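Local atomic coordinates of bacteriorhodopsin (Nanosalina sp., PDB entry 6EYU), a protein that probably pumps protons inward across the cell membrane, using light absorbed by a retinal bound within a bundle of helices. Residues D39-Q42 with K43-I46; L88-T91 with A92-G95; T98-Y101 with D102-G105. All coordinates share one frame; numbering follows the deposited sequence.

Contact 1: D39-Q42 with K43-I46; sequences DVPQ and KFGI. With MUN ([(2~{S})-2,3-bis(oxidanyl)propyl] (~{E})-undec-2-enoate), chain B.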
loop_
_atom_site.group_PDB
_atom_site.type_symbol
_atom_site.label_atom_id
_atom_site.label_comp_id
_atom_site.label_asym_id
_atom_site.label_seq_id
_atom_site.Cartn_x
_atom_site.Cartn_y
_atom_site.Cartn_z
ATOM N N ASP A 39 2.559 23.783 -19.739
ATOM C CA ASP A 39 3.220 22.714 -20.480
ATOM C C ASP A 39 4.156 21.934 -19.562
ATOM O O ASP A 39 5.360 21.857 -19.806
ATOM C CB ASP A 39 3.990 23.289 -21.671
ATOM C CG ASP A 39 3.125 23.424 -22.910
ATOM O OD1 ASP A 39 2.455 24.470 -23.054
ATOM O OD2 ASP A 39 2.982 22.424 -23.643
ATOM N N VAL A 40 3.628 21.588 -18.393
ATOM C CA VAL A 40 4.279 20.655 -17.482
ATOM C C VAL A 40 3.495 19.347 -17.471
ATOM O O VAL A 40 2.265 19.361 -17.518
ATOM C CB VAL A 40 4.299 21.217 -16.048
ATOM C CG1 VAL A 40 4.578 20.111 -15.043
ATOM C CG2 VAL A 40 5.318 22.340 -15.925
ATOM N N PRO A 41 4.203 18.209 -17.411
ATOM C CA PRO A 41 3.492 16.949 -17.587
ATOM C C PRO A 41 2.390 16.747 -16.554
ATOM O O PRO A 41 2.625 16.902 -15.356
ATOM C CB PRO A 41 4.593 15.906 -17.413
ATOM C CG PRO A 41 5.827 16.588 -17.898
ATOM C CD PRO A 41 5.653 18.060 -17.629
ATOM N N GLN A 42 1.231 16.288 -17.015
ATOM C CA GLN A 42 0.039 16.219 -16.178
ATOM C C GLN A 42 0.330 15.462 -14.887
ATOM O O GLN A 42 -0.288 15.717 -13.855
ATOM C CB GLN A 42 -1.098 15.533 -16.939
ATOM C CG GLN A 42 -2.458 15.656 -16.272
ATOM C CD GLN A 42 -2.888 17.098 -16.086
ATOM O OE1 GLN A 42 -2.749 17.920 -16.991
ATOM N NE2 GLN A 42 -3.459 17.399 -14.926
ATOM N N LYS A 43 1.293 14.547 -14.946
ATOM C CA LYS A 43 1.568 13.657 -13.824
ATOM C C LYS A 43 1.969 14.454 -12.588
ATOM O O LYS A 43 1.584 14.116 -11.469
ATOM C CB LYS A 43 2.676 12.664 -14.187
ATOM C CG LYS A 43 3.975 13.314 -14.636
ATOM C CD LYS A 43 5.144 12.348 -14.527
ATOM C CE LYS A 43 5.515 11.765 -15.882
ATOM N NZ LYS A 43 6.764 12.367 -16.427
ATOM N N PHE A 44 2.675 15.559 -12.806
ATOM C CA PHE A 44 3.131 16.401 -11.708
ATOM C C PHE A 44 1.946 17.037 -10.988
ATOM O O PHE A 44 1.870 17.011 -9.759
ATOM C CB PHE A 44 4.073 17.489 -12.227
ATOM C CG PHE A 44 5.445 16.985 -12.573
ATOM C CD1 PHE A 44 6.311 16.575 -11.573
ATOM C CD2 PHE A 44 5.785 16.727 -13.891
ATOM C CE1 PHE A 44 7.532 16.004 -11.884
ATOM C CE2 PHE A 44 7.007 16.165 -14.209
ATOM C CZ PHE A 44 7.886 15.812 -13.204
ATOM N N GLY A 45 0.953 17.460 -11.763
ATOM C CA GLY A 45 -0.320 17.904 -11.206
ATOM C C GLY A 45 -1.007 16.821 -10.398
ATOM O O GLY A 45 -1.484 17.070 -9.291
ATOM N N ILE A 46 -1.124 15.632 -10.983
ATOM C CA ILE A 46 -1.738 14.503 -10.292
ATOM C C ILE A 46 -1.103 14.322 -8.919
ATOM O O ILE A 46 -1.794 14.292 -7.901
ATOM C CB ILE A 46 -1.569 13.192 -11.082
ATOM C CG1 ILE A 46 -2.079 13.359 -12.515
ATOM C CG2 ILE A 46 -2.308 12.059 -10.387
ATOM C CD1 ILE A 46 -3.488 13.904 -12.601
HETATM C CAR MUN B . -10.332 14.080 -10.151
HETATM C CAQ MUN B . -9.052 13.395 -9.668
HETATM C CAP MUN B . -7.897 13.781 -10.591
HETATM C CAO MUN B . -8.419 13.908 -12.022
HETATM C CAN MUN B . -7.256 13.746 -13.000
HETATM C CAM MUN B . -7.168 14.983 -13.895
HETATM C CAK MUN B . -6.382 14.634 -15.158
HETATM C CAH MUN B . -7.191 15.043 -16.389
HETATM C CAF MUN B . -6.238 15.309 -17.555
HETATM C CAC MUN B . -6.406 14.380 -18.758
HETATM C CAA MUN B . -5.154 14.189 -19.616
HETATM O OAD MUN B . -4.149 14.869 -19.416
HETATM O OAB MUN B . -5.344 13.443 -20.737
HETATM C CAE MUN B . -5.041 14.238 -21.887
HETATM C CAG MUN B . -6.324 14.888 -22.412
HETATM O OAJ MUN B . -6.974 15.587 -21.347
HETATM C CAI MUN B . -5.975 15.871 -23.531
HETATM O OAL MUN B . -4.973 15.298 -24.374
#

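Contact 2: L88-T91 with A92-G95; sequences LGLT and AFHG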
loop_
_atom_site.group_PDB
_atom_site.type_symbol
_atom_site.label_atom_id
_atom_site.label_comp_id
_atom_site.label_asym_id
_atom_site.label_seq_id
_atom_site.Cartn_x
_atom_site.Cartn_y
_atom_site.Cartn_z
ATOM N N LEU A 88 9.928 14.962 -6.708
ATOM C CA LEU A 88 11.355 15.262 -6.766
ATOM C C LEU A 88 12.057 14.321 -7.740
ATOM O O LEU A 88 12.740 14.764 -8.663
ATOM C CB LEU A 88 11.975 15.125 -5.374
ATOM C CG LEU A 88 13.176 16.020 -5.056
ATOM C CD1 LEU A 88 13.176 17.273 -5.917
ATOM C CD2 LEU A 88 13.179 16.381 -3.579
ATOM N N GLY A 89 11.865 13.021 -7.538
ATOM C CA GLY A 89 12.499 12.012 -8.379
ATOM C C GLY A 89 12.165 12.203 -9.845
ATOM O O GLY A 89 13.046 12.157 -10.704
ATOM N N LEU A 90 10.887 12.427 -10.131
ATOM C CA LEU A 90 10.417 12.537 -11.505
ATOM C C LEU A 90 10.911 13.827 -12.143
ATOM O O LEU A 90 11.298 13.847 -13.311
ATOM C CB LEU A 90 8.890 12.487 -11.543
ATOM C CG LEU A 90 8.319 11.104 -11.237
ATOM C CD1 LEU A 90 6.820 11.059 -11.484
ATOM C CD2 LEU A 90 9.041 10.058 -12.070
ATOM N N THR A 91 10.948 14.893 -11.349
ATOM C CA THR A 91 11.596 16.130 -11.761
ATOM C C THR A 91 13.003 15.849 -12.277
ATOM O O THR A 91 13.367 16.269 -13.375
ATOM C CB THR A 91 11.687 17.125 -10.591
ATOM O OG1 THR A 91 10.390 17.306 -10.010
ATOM C CG2 THR A 91 12.219 18.464 -11.071
ATOM N N ALA A 92 13.805 15.179 -11.456
ATOM C CA ALA A 92 15.164 14.821 -11.838
ATOM C C ALA A 92 15.159 13.986 -13.115
ATOM O O ALA A 92 16.008 14.166 -13.988
ATOM C CB ALA A 92 15.844 14.057 -10.711
ATOM N N PHE A 93 14.218 13.052 -13.203
ATOM C CA PHE A 93 14.148 12.143 -14.341
ATOM C C PHE A 93 13.730 12.893 -15.600
ATOM O O PHE A 93 13.924 12.410 -16.715
ATOM C CB PHE A 93 13.159 11.012 -14.056
ATOM C CG PHE A 93 13.688 9.973 -13.112
ATOM C CD1 PHE A 93 14.932 10.126 -12.524
ATOM C CD2 PHE A 93 12.954 8.833 -12.831
ATOM C CE1 PHE A 93 15.431 9.167 -11.664
ATOM C CE2 PHE A 93 13.448 7.869 -11.972
ATOM C CZ PHE A 93 14.689 8.035 -11.390
ATOM N N HIS A 94 13.165 14.080 -15.413
ATOM C CA HIS A 94 12.340 14.700 -16.440
ATOM C C HIS A 94 13.147 14.954 -17.709
ATOM O O HIS A 94 12.642 14.785 -18.819
ATOM C CB HIS A 94 11.751 16.013 -15.926
ATOM C CG HIS A 94 10.837 16.685 -16.902
ATOM N ND1 HIS A 94 9.730 16.061 -17.435
ATOM C CD2 HIS A 94 10.922 17.887 -17.520
ATOM C CE1 HIS A 94 9.138 16.872 -18.291
ATOM N NE2 HIS A 94 9.841 17.989 -18.362
ATOM N N GLY A 95 14.399 15.368 -17.541
ATOM C CA GLY A 95 15.229 15.755 -18.676
ATOM C C GLY A 95 16.269 14.705 -19.016
ATOM O O GLY A 95 17.029 14.861 -19.973
HETATM O O HOH W 1 15.330 16.416 -15.287
#

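Contact 3: T98-Y101 with D102-G105; sequences TKRY and DLLG. With MUN ([(2~{S})-2,3-bis(oxidanyl)propyl] (~{E})-undec-2-enoate), chain N; MUN ([(2~{S})-2,3-bis(oxidanyl)propyl] (~{E})-undec-2-enoate), chain V.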
loop_
_atom_site.group_PDB
_atom_site.type_symbol
_atom_site.label_atom_id
_atom_site.label_comp_id
_atom_site.label_asym_id
_atom_site.label_seq_id
_atom_site.Cartn_x
_atom_site.Cartn_y
_atom_site.Cartn_z
ATOM N N THR A 98 18.984 8.392 -18.329
ATOM C CA THR A 98 18.788 7.175 -17.550
ATOM C C THR A 98 17.770 7.404 -16.439
ATOM O O THR A 98 17.930 8.303 -15.613
ATOM C CB THR A 98 20.108 6.689 -16.923
ATOM O OG1 THR A 98 20.774 7.787 -16.287
ATOM C CG2 THR A 98 21.017 6.092 -17.986
ATOM N N LYS A 99 16.674 6.654 -16.490
ATOM C CA LYS A 99 15.724 6.608 -15.386
ATOM C C LYS A 99 15.994 5.395 -14.502
ATOM O O LYS A 99 15.910 4.255 -14.956
ATOM C CB LYS A 99 14.293 6.546 -15.925
ATOM C CG LYS A 99 13.727 7.897 -16.334
ATOM C CD LYS A 99 14.247 8.335 -17.693
ATOM C CE LYS A 99 14.150 9.842 -17.863
ATOM N NZ LYS A 99 13.937 10.240 -19.282
ATOM N N ARG A 100 16.364 5.650 -13.252
ATOM C CA ARG A 100 16.687 4.577 -12.319
ATOM C C ARG A 100 15.566 4.382 -11.307
ATOM O O ARG A 100 15.607 4.931 -10.205
ATOM C CB ARG A 100 18.000 4.880 -11.596
ATOM C CG ARG A 100 19.235 4.629 -12.444
ATOM C CD ARG A 100 19.856 3.277 -12.132
ATOM N NE ARG A 100 20.884 3.377 -11.101
ATOM C CZ ARG A 100 21.138 2.429 -10.205
ATOM N NH1 ARG A 100 20.501 1.268 -10.266
ATOM N NH2 ARG A 100 22.064 2.626 -9.277
ATOM N N TYR A 101 14.604 3.534 -11.658
ATOM C CA TYR A 101 13.361 3.432 -10.906
ATOM C C TYR A 101 13.569 2.634 -9.622
ATOM O O TYR A 101 12.686 2.579 -8.767
ATOM C CB TYR A 101 12.279 2.768 -11.760
ATOM C CG TYR A 101 11.681 3.683 -12.805
ATOM C CD1 TYR A 101 10.804 4.699 -12.444
ATOM C CD2 TYR A 101 12.080 3.604 -14.132
ATOM C CE1 TYR A 101 10.295 5.570 -13.388
ATOM C CE2 TYR A 101 11.574 4.471 -15.083
ATOM C CZ TYR A 101 10.681 5.451 -14.705
ATOM O OH TYR A 101 10.173 6.314 -15.649
ATOM N N ASP A 102 14.752 2.043 -9.479
ATOM C CA ASP A 102 15.112 1.352 -8.246
ATOM C C ASP A 102 15.519 2.348 -7.166
ATOM O O ASP A 102 15.164 2.189 -5.997
ATOM C CB ASP A 102 16.248 0.358 -8.497
ATOM C CG ASP A 102 17.381 0.956 -9.307
ATOM O OD1 ASP A 102 17.137 1.946 -10.029
ATOM O OD2 ASP A 102 18.482 0.367 -9.313
ATOM N N LEU A 103 16.163 3.433 -7.582
ATOM C CA LEU A 103 16.432 4.554 -6.687
ATOM C C LEU A 103 15.135 5.252 -6.291
ATOM O O LEU A 103 14.970 5.671 -5.145
ATOM C CB LEU A 103 17.378 5.552 -7.357
ATOM C CG LEU A 103 18.741 4.984 -7.759
ATOM C CD1 LEU A 103 19.630 6.075 -8.335
ATOM C CD2 LEU A 103 19.410 4.313 -6.569
ATOM N N LEU A 104 14.205 5.346 -7.236
ATOM C CA LEU A 104 12.875 5.871 -6.952
ATOM C C LEU A 104 12.170 4.999 -5.918
ATOM O O LEU A 104 11.549 5.505 -4.984
ATOM C CB LEU A 104 12.042 5.929 -8.234
ATOM C CG LEU A 104 11.647 7.325 -8.726
ATOM C CD1 LEU A 104 10.314 7.268 -9.456
ATOM C CD2 LEU A 104 11.588 8.317 -7.576
ATOM N N GLY A 105 12.263 3.686 -6.099
ATOM C CA GLY A 105 11.734 2.737 -5.126
ATOM C C GLY A 105 12.421 2.857 -3.780
ATOM O O GLY A 105 11.766 2.862 -2.738
HETATM C CAR MUN N . 8.905 -0.443 3.273
HETATM C CAQ MUN N . 8.604 -0.813 1.821
HETATM C CAP MUN N . 9.827 -0.491 0.965
HETATM C CAO MUN N . 9.628 -1.042 -0.443
HETATM C CAN MUN N . 10.672 -0.411 -1.361
HETATM C CAM MUN N . 11.269 -1.487 -2.263
HETATM C CAK MUN N . 11.249 -0.983 -3.703
HETATM C CAH MUN N . 12.601 -1.262 -4.356
HETATM C CAF MUN N . 12.382 -2.128 -5.595
HETATM C CAC MUN N . 13.068 -1.628 -6.871
HETATM C CAA MUN N . 12.337 -1.936 -8.183
HETATM O OAD MUN N . 11.402 -2.735 -8.206
HETATM O OAB MUN N . 12.967 -1.488 -9.304
HETATM C CAE MUN N . 12.364 -2.110 -10.442
HETATM C CAG MUN N . 13.036 -1.611 -11.722
HETATM O OAJ MUN N . 14.334 -1.098 -11.411
HETATM C CAI MUN N . 13.167 -2.773 -12.708
HETATM O OAL MUN N . 14.052 -2.400 -13.769
HETATM C CAQ MUN V . 18.221 3.814 1.976
HETATM C CAP MUN V . 18.993 4.541 0.874
HETATM C CAO MUN V . 20.119 3.641 0.360
HETATM C CAN MUN V . 20.003 3.501 -1.160
HETATM C CAM MUN V . 21.386 3.237 -1.768
HETATM C CAK MUN V . 21.220 2.866 -3.244
HETATM C CAH MUN V . 22.580 2.874 -3.956
HETATM C CAF MUN V . 23.294 4.212 -3.726
HETATM C CAC MUN V . 23.580 5.062 -5.001
HETATM C CAA MUN V . 23.878 4.264 -6.300
HETATM O OAD MUN V . 23.353 3.166 -6.485
HETATM O OAB MUN V . 24.435 5.014 -7.292
HETATM C CAE MUN V . 24.477 4.290 -8.525
HETATM C CAG MUN V . 25.195 5.130 -9.586
HETATM O OAJ MUN V . 26.187 5.945 -8.956
HETATM C CAI MUN V . 25.866 4.209 -10.606
HETATM O OAL MUN V . 26.890 4.929 -11.299
#

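Contact 1: D39-Q42 with K43-I46
F44 lies against both V40 and P41, which supply its apolar contacts here. The methyl CG1 of V40, turned opposite the backbone N (chi1 163°), stands 3.8 Å from F44 CD2, with the two side chains nearly perpendicular. P41 instead runs alongside the phenylalanine: its CB is 3.8 Å from F44 CD2, and its CG lies in the ring plane at the edge, 3.9 Å from F44 CE2. The same proline CB also meets K43 CG at 3.8 Å.

The backbone bonds show where the chain turns into the helix. F44 N donates to P41 O over 2.9 Å, three residues back, whereas I46 N reaches Q42 O over 3.0 Å, four residues back and almost straight (N-H...O 166°). Together they form the first turn of helix 42-63, entered from a tight interhelical loop: D39, with positive phi, is the first residue to leave helix 14-38, three residues before Q42. NE2 of Q42 bonds back to L32 O on that helix.

Bound lipid meets Q42 and I46: Q42 CG approaches the ester carbonyl oxygen OAD of a monoacylglycerol at 3.7 Å, and I46 CD1 meets its chain carbon CAN at 3.8 Å. K43 touches a second lipid molecule, and Q42 and K43 both pack on D102 of a neighbouring subunit.

Contact 2: L88-T91 with A92-G95
A92 N donates to L88 O over 3.0 Å with an N-H...O angle of 169°, a regular i to i+4 bond close to the end of helix 72-93. One residue on, F93 N reaches G89 O over 2.9 Å. That oxygen also lies over one face of the F93 ring, with F93 CD1 3.3 Å from G89 O.

After F93 the pairing changes. H94 N bonds to T91 O at 3.0 Å, three residues back, and approaches from 68° out of the carbonyl plane rather than along a lone pair; L90 O is nearer to H94 N, but the angle is too poor for a bond. T91 O takes a second donor, a water, at 2.7 Å. The same water donates to A92 O at 2.7 Å and accepts from G95 N at 2.7 Å, so it links two carbonyls near the end of the helix to G95 N.

The polar ends of T91 and H94 find partners beyond the two segments. T91 OG1, set opposite the carbonyl carbon (chi1 -53°), bonds to A87 O within its own helix and to D220 OD1, while H94 NE2 makes a weak hydrogen bond to E228 OE1. Both acidic partners belong to helix 198-230. Among the other neighbours, L88 and A92 pack on Y163 of helix 157-183, L90 and T91 on F44 of helix 42-63, and F93 on L104 of helix 101-124, which places this helix end among four others of the seven-helix rhodopsin bundle.

Contact 3: T98-Y101 with D102-G105
R100 O is gripped by two backbone donors, both weakly: L103 N at 3.1 Å and, from one residue further on, L104 N at 3.3 Å. R100 holds the N-cap position of helix 101-124, and its carbonyl thus serves the first turn. The stronger bond comes next, from G105 N to Y101 O over 2.9 Å, although the donor stands 41° out of the carbonyl plane.

The side chain of R100 bends at chi2 and chi3 and folds back over this turn. Its NH1 forms a salt bridge with D102 OD2; the modelled separation of NH1 and OD2, 2.4 Å, is implausibly short and its exact value doubtful. Guanidinium and carboxylate planes are 61° apart, so the ions meet through single atoms rather than as a flat two-pronged pair. D102 reaches back because its CG sits between the backbone N and carbonyl carbon (chi1 47°). CD2 of L103 lies over one face of the guanidinium, and L103 CD1 is 3.8 Å from R100 CB. With an alanine here in place of R100, D102 is likely to be left without its ionic mate across this turn, and L103 without the guanidinium it packs against. Separately, L104 runs alongside Y101, the two CD1 atoms 4.0 Å apart.

Lipid meets both charged residues: CAE of one monoacylglycerol lies at the edge of the guanidinium, and OAJ of another is 3.7 Å from D102 N. R100 also packs on Q42 of a neighbouring subunit. An internal ion pair here probably lessens the cost of placing two charges among lipid and protein at the subunit boundary.

The three contacts follow one another along the chain, and each marks a helix end: contact 1 the start of helix 42-63, contact 2 the end of helix 72-93, contact 3 the start of helix 101-124. All lie toward one end of the bundle, the cytoplasmic one if the topology is as in other microbial rhodopsins. Contact 2 is the middle member, its centre 12 Å from that of contact 1 and 10 Å from that of contact 3, and it touches both: P41 CG meets H94 CE1 at 3.3 Å, and F93 CE2 meets L104 CG at 3.8 Å. Contacts 1 and 3 do not touch within a chain, yet Q42 and K43 meet R100 and D102 of neighbouring subunits, so this end of the bundle contributes to trimer packing.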